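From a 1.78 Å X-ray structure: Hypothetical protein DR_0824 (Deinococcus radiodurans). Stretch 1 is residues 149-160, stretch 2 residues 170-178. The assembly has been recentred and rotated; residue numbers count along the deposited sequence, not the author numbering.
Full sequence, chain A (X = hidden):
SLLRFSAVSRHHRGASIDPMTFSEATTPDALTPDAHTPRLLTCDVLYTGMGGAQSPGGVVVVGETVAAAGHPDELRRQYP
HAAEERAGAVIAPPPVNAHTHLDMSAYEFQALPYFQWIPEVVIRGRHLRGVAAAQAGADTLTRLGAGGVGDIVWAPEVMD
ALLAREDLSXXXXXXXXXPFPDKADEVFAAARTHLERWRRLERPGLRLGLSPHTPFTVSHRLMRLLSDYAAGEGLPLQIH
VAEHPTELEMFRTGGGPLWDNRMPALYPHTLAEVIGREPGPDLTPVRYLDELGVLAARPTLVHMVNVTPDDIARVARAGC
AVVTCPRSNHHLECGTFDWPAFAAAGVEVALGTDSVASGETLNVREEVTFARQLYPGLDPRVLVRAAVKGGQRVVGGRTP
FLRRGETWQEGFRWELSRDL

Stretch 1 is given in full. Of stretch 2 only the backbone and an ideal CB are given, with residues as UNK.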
# COMPACT_ATOMS: atom_id res chain seq x y z
N VAL A 149 7.26 -4.86 2.98
CA VAL A 149 5.82 -4.90 3.13
C VAL A 149 5.32 -3.77 4.04
O VAL A 149 6.02 -3.34 4.96
CB VAL A 149 5.34 -6.25 3.74
CG1 VAL A 149 5.93 -6.44 5.13
CG2 VAL A 149 3.81 -6.29 3.80
N GLY A 150 4.12 -3.29 3.73
CA GLY A 150 3.46 -2.26 4.51
C GLY A 150 2.23 -2.99 5.03
O GLY A 150 1.22 -3.09 4.33
N ASP A 151 2.32 -3.52 6.24
CA ASP A 151 1.22 -4.29 6.80
C ASP A 151 0.41 -3.59 7.87
O ASP A 151 0.96 -3.01 8.81
CB ASP A 151 1.75 -5.62 7.37
CG ASP A 151 0.65 -6.49 7.93
OD1 ASP A 151 -0.34 -6.71 7.21
OD2 ASP A 151 0.76 -6.96 9.09
N ILE A 152 -0.90 -3.65 7.72
CA ILE A 152 -1.81 -3.06 8.69
C ILE A 152 -2.11 -4.18 9.69
O ILE A 152 -2.55 -5.26 9.30
CB ILE A 152 -3.11 -2.59 8.04
CG1 ILE A 152 -2.81 -1.62 6.89
CG2 ILE A 152 -4.01 -1.93 9.08
CD1 ILE A 152 -1.92 -0.44 7.28
N VAL A 153 -1.87 -3.91 10.97
CA VAL A 153 -2.08 -4.89 12.03
C VAL A 153 -3.25 -4.52 12.93
O VAL A 153 -3.38 -3.37 13.35
CB VAL A 153 -0.82 -5.01 12.93
CG1 VAL A 153 -1.05 -6.05 14.01
CG2 VAL A 153 0.39 -5.38 12.10
N TRP A 154 -4.08 -5.51 13.24
CA TRP A 154 -5.22 -5.30 14.11
C TRP A 154 -4.99 -5.84 15.52
O TRP A 154 -4.98 -5.09 16.49
CB TRP A 154 -6.48 -5.95 13.53
CG TRP A 154 -7.67 -5.85 14.47
CD1 TRP A 154 -8.00 -6.72 15.48
CD2 TRP A 154 -8.62 -4.78 14.53
NE1 TRP A 154 -9.10 -6.25 16.16
CE2 TRP A 154 -9.50 -5.06 15.60
CE3 TRP A 154 -8.81 -3.61 13.78
CZ2 TRP A 154 -10.56 -4.22 15.94
CZ3 TRP A 154 -9.87 -2.77 14.12
CH2 TRP A 154 -10.73 -3.08 15.19
N ALA A 155 -4.81 -7.15 15.62
CA ALA A 155 -4.61 -7.77 16.93
C ALA A 155 -3.23 -7.53 17.53
O ALA A 155 -2.22 -7.77 16.88
CB ALA A 155 -4.87 -9.28 16.84
N PRO A 156 -3.18 -7.03 18.77
CA PRO A 156 -1.90 -6.77 19.43
C PRO A 156 -0.97 -8.00 19.44
O PRO A 156 0.24 -7.87 19.28
CB PRO A 156 -2.32 -6.36 20.84
CG PRO A 156 -3.61 -5.63 20.59
CD PRO A 156 -4.30 -6.54 19.59
N GLU A 157 -1.55 -9.18 19.62
CA GLU A 157 -0.75 -10.40 19.64
C GLU A 157 -0.11 -10.68 18.29
O GLU A 157 0.94 -11.31 18.21
CB GLU A 157 -1.60 -11.59 20.09
CG GLU A 157 -1.74 -11.67 21.61
CD GLU A 157 -2.46 -12.92 22.08
OE1 GLU A 157 -2.15 -14.02 21.58
OE2 GLU A 157 -3.33 -12.79 22.97
N VAL A 158 -0.75 -10.21 17.22
CA VAL A 158 -0.20 -10.39 15.89
C VAL A 158 1.00 -9.46 15.77
O VAL A 158 2.04 -9.86 15.24
CB VAL A 158 -1.25 -10.06 14.80
CG1 VAL A 158 -0.57 -9.86 13.44
CG2 VAL A 158 -2.25 -11.19 14.72
N MET A 159 0.88 -8.24 16.28
CA MET A 159 2.00 -7.30 16.22
C MET A 159 3.18 -7.91 16.98
O MET A 159 4.32 -7.85 16.51
CB MET A 159 1.64 -5.95 16.86
CG MET A 159 2.77 -4.93 16.79
SD MET A 159 3.17 -4.38 15.10
CE MET A 159 2.00 -3.00 14.90
N ASP A 160 2.91 -8.50 18.14
CA ASP A 160 3.98 -9.12 18.92
C ASP A 160 4.73 -10.15 18.07
O ASP A 160 5.96 -10.18 18.04
CB ASP A 160 3.43 -9.83 20.17
CG ASP A 160 2.89 -8.86 21.22
OD1 ASP A 160 3.40 -7.72 21.30
OD2 ASP A 160 1.98 -9.25 21.97
N UNK A 170 10.13 -3.65 6.28
CA UNK A 170 9.12 -2.68 5.92
C UNK A 170 8.54 -2.00 7.14
O UNK A 170 9.28 -1.65 8.06
CB UNK A 170 8.01 -3.35 5.11
N UNK A 171 7.23 -1.82 7.15
CA UNK A 171 6.56 -1.17 8.27
C UNK A 171 5.31 -1.92 8.70
O UNK A 171 4.54 -2.40 7.86
CB UNK A 171 6.20 0.27 7.90
N UNK A 172 5.10 -2.03 10.01
CA UNK A 172 3.92 -2.67 10.57
C UNK A 172 3.11 -1.56 11.22
O UNK A 172 3.51 -1.01 12.25
CB UNK A 172 4.28 -3.78 11.57
N UNK A 173 1.97 -1.22 10.61
CA UNK A 173 1.09 -0.16 11.10
C UNK A 173 -0.01 -0.70 12.02
O UNK A 173 -0.80 -1.55 11.60
CB UNK A 173 0.46 0.58 9.92
N UNK A 174 -0.08 -0.18 13.24
CA UNK A 174 -1.10 -0.61 14.20
C UNK A 174 -2.38 0.14 13.87
O UNK A 174 -2.42 1.37 13.90
CB UNK A 174 -0.66 -0.36 15.64
N UNK A 175 -3.44 -0.59 13.55
CA UNK A 175 -4.70 0.05 13.17
C UNK A 175 -5.53 0.52 14.35
O UNK A 175 -5.69 -0.20 15.33
CB UNK A 175 -5.53 -0.92 12.33
N UNK A 176 -6.05 1.74 14.25
CA UNK A 176 -6.89 2.31 15.31
C UNK A 176 -8.24 2.68 14.69
O UNK A 176 -8.29 3.30 13.63
CB UNK A 176 -6.23 3.53 15.96
N UNK A 177 -9.32 2.30 15.36
CA UNK A 177 -10.66 2.55 14.85
C UNK A 177 -11.66 2.89 15.95
O UNK A 177 -11.93 2.07 16.81
CB UNK A 177 -11.15 1.33 14.07
N UNK A 178 -12.20 4.10 15.93
CA UNK A 178 -13.21 4.52 16.89
C UNK A 178 -13.72 5.89 16.48
O UNK A 178 -13.02 6.89 16.62
CB UNK A 178 -12.65 4.54 18.31

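Residues 170-176 form a strand parallel to 149-153. Five backbone hydrogen bonds join the two. The strand is extended, so the side chains at 171 to 174 alternate between the sheet faces.

Position 170 has phi 130° and psi -138°. Positive phi by itself favours glycine. An ideal CB would lie 2.0 Å from Val-149 O, a clash. The residue is Gly-170, and its CA approaches Val-149 O at 3.3 Å in a CA-H...O contact.

Position 171 is held by its backbone: N donates to Val-149 O (2.9 Å), and O accepts from Asp-151 N (3.0 Å). Its CB shares a face with Ile-152. The paired residue, Gly-150, offers no side chain, so many residues would fit, beta-branched ones included. It is Thr-171, whose OG1 is hydrogen-bonded elsewhere in the structure.

Position 172 points to the face of Asp-151 and Val-153. The ideal CB is 3.8 Å from Met-159 SD and 4.2 Å from Val-153 CG2. These apolar neighbours suit leucine, isoleucine, valine or methionine. It is Leu-172. Its CB lies 3.7 Å from Met-159 SD, and its CD2 reaches 3.9 Å from Asp-151 CB.

Position 173 returns to the face of Ile-152, with the ideal CB 3.7 Å from Ile-152 CD1. The bare Gly-150 leaves space alongside, so a large apolar or aromatic residue would suit. It is Tyr-173. The ring edge meets Gly-150, with CE2 3.9 Å from Gly-150 CA. The backbone donates from N to Asp-151 O and accepts at O from Val-153 N, both at 2.7 Å.

Position 174 shares a face with Val-153, and the ideal CB is 3.8 Å from Met-159 CE. With Pro-156 farther out, leucine, methionine or an aromatic residue would suit. It is Phe-174. Its CB is 3.9 Å from Met-159 CE, its CZ is 4.2 Å from Pro-156 CG, and its CE1 is 3.4 Å from Trp-154 O.

Position 175 points toward stretch 1. Its N donates to Val-153 O (2.8 Å). The ideal CB is 3.7 Å from Ile-152 CG2, so an apolar residue or a long chain with a polar end would fit. It is Glu-175. OE2 lies 3.3 Å from Ile-152 CG2, and OE1 lies 3.4 Å from Trp-154 CE3 at the ring edge.

Position 176 points away and is unconstrained by stretch 1. It is Val-176.

Position 177 points toward stretch 1, its ideal CB 4.3 Å from Trp-154 CZ3. A mid-sized apolar residue suits. It is Leu-177, with CD1 4.0 Å from Trp-154 CZ3.

Position 178 is out of reach. It is Asn-178.

Stretch 2, residues 170-178: GTLYFEVLN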
# COMPACT_ATOMS: atom_id res chain seq x y z
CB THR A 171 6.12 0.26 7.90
OG1 THR A 171 7.27 1.02 7.49
CG2 THR A 171 5.46 0.95 9.09
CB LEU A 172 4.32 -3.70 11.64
CG LEU A 172 5.27 -4.81 11.18
CD1 LEU A 172 5.58 -5.73 12.35
CD2 LEU A 172 4.63 -5.59 10.03
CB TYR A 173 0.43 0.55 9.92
CG TYR A 173 1.37 1.09 8.86
CD1 TYR A 173 1.80 2.41 8.89
CD2 TYR A 173 1.77 0.28 7.79
CE1 TYR A 173 2.61 2.92 7.87
CE2 TYR A 173 2.58 0.78 6.78
CZ TYR A 173 2.99 2.10 6.82
OH TYR A 173 3.76 2.59 5.79
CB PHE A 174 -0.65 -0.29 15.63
CG PHE A 174 -1.55 -0.85 16.70
CD1 PHE A 174 -2.01 -2.16 16.63
CD2 PHE A 174 -1.92 -0.07 17.80
CE1 PHE A 174 -2.82 -2.69 17.64
CE2 PHE A 174 -2.72 -0.59 18.81
CZ PHE A 174 -3.17 -1.91 18.73
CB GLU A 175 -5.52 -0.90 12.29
CG GLU A 175 -6.58 -0.19 11.47
CD GLU A 175 -7.23 -1.11 10.46
OE1 GLU A 175 -7.88 -2.09 10.87
OE2 GLU A 175 -7.09 -0.85 9.25
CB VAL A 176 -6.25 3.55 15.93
CG1 VAL A 176 -7.18 4.14 17.00
CG2 VAL A 176 -4.91 3.18 16.54
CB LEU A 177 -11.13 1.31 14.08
CG LEU A 177 -12.40 1.26 13.22
CD1 LEU A 177 -12.47 -0.11 12.56
CD2 LEU A 177 -13.66 1.50 14.05
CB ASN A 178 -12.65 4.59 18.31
CG ASN A 178 -13.75 4.79 19.34
OD1 ASN A 178 -14.49 5.77 19.28
ND2 ASN A 178 -13.86 3.86 20.28
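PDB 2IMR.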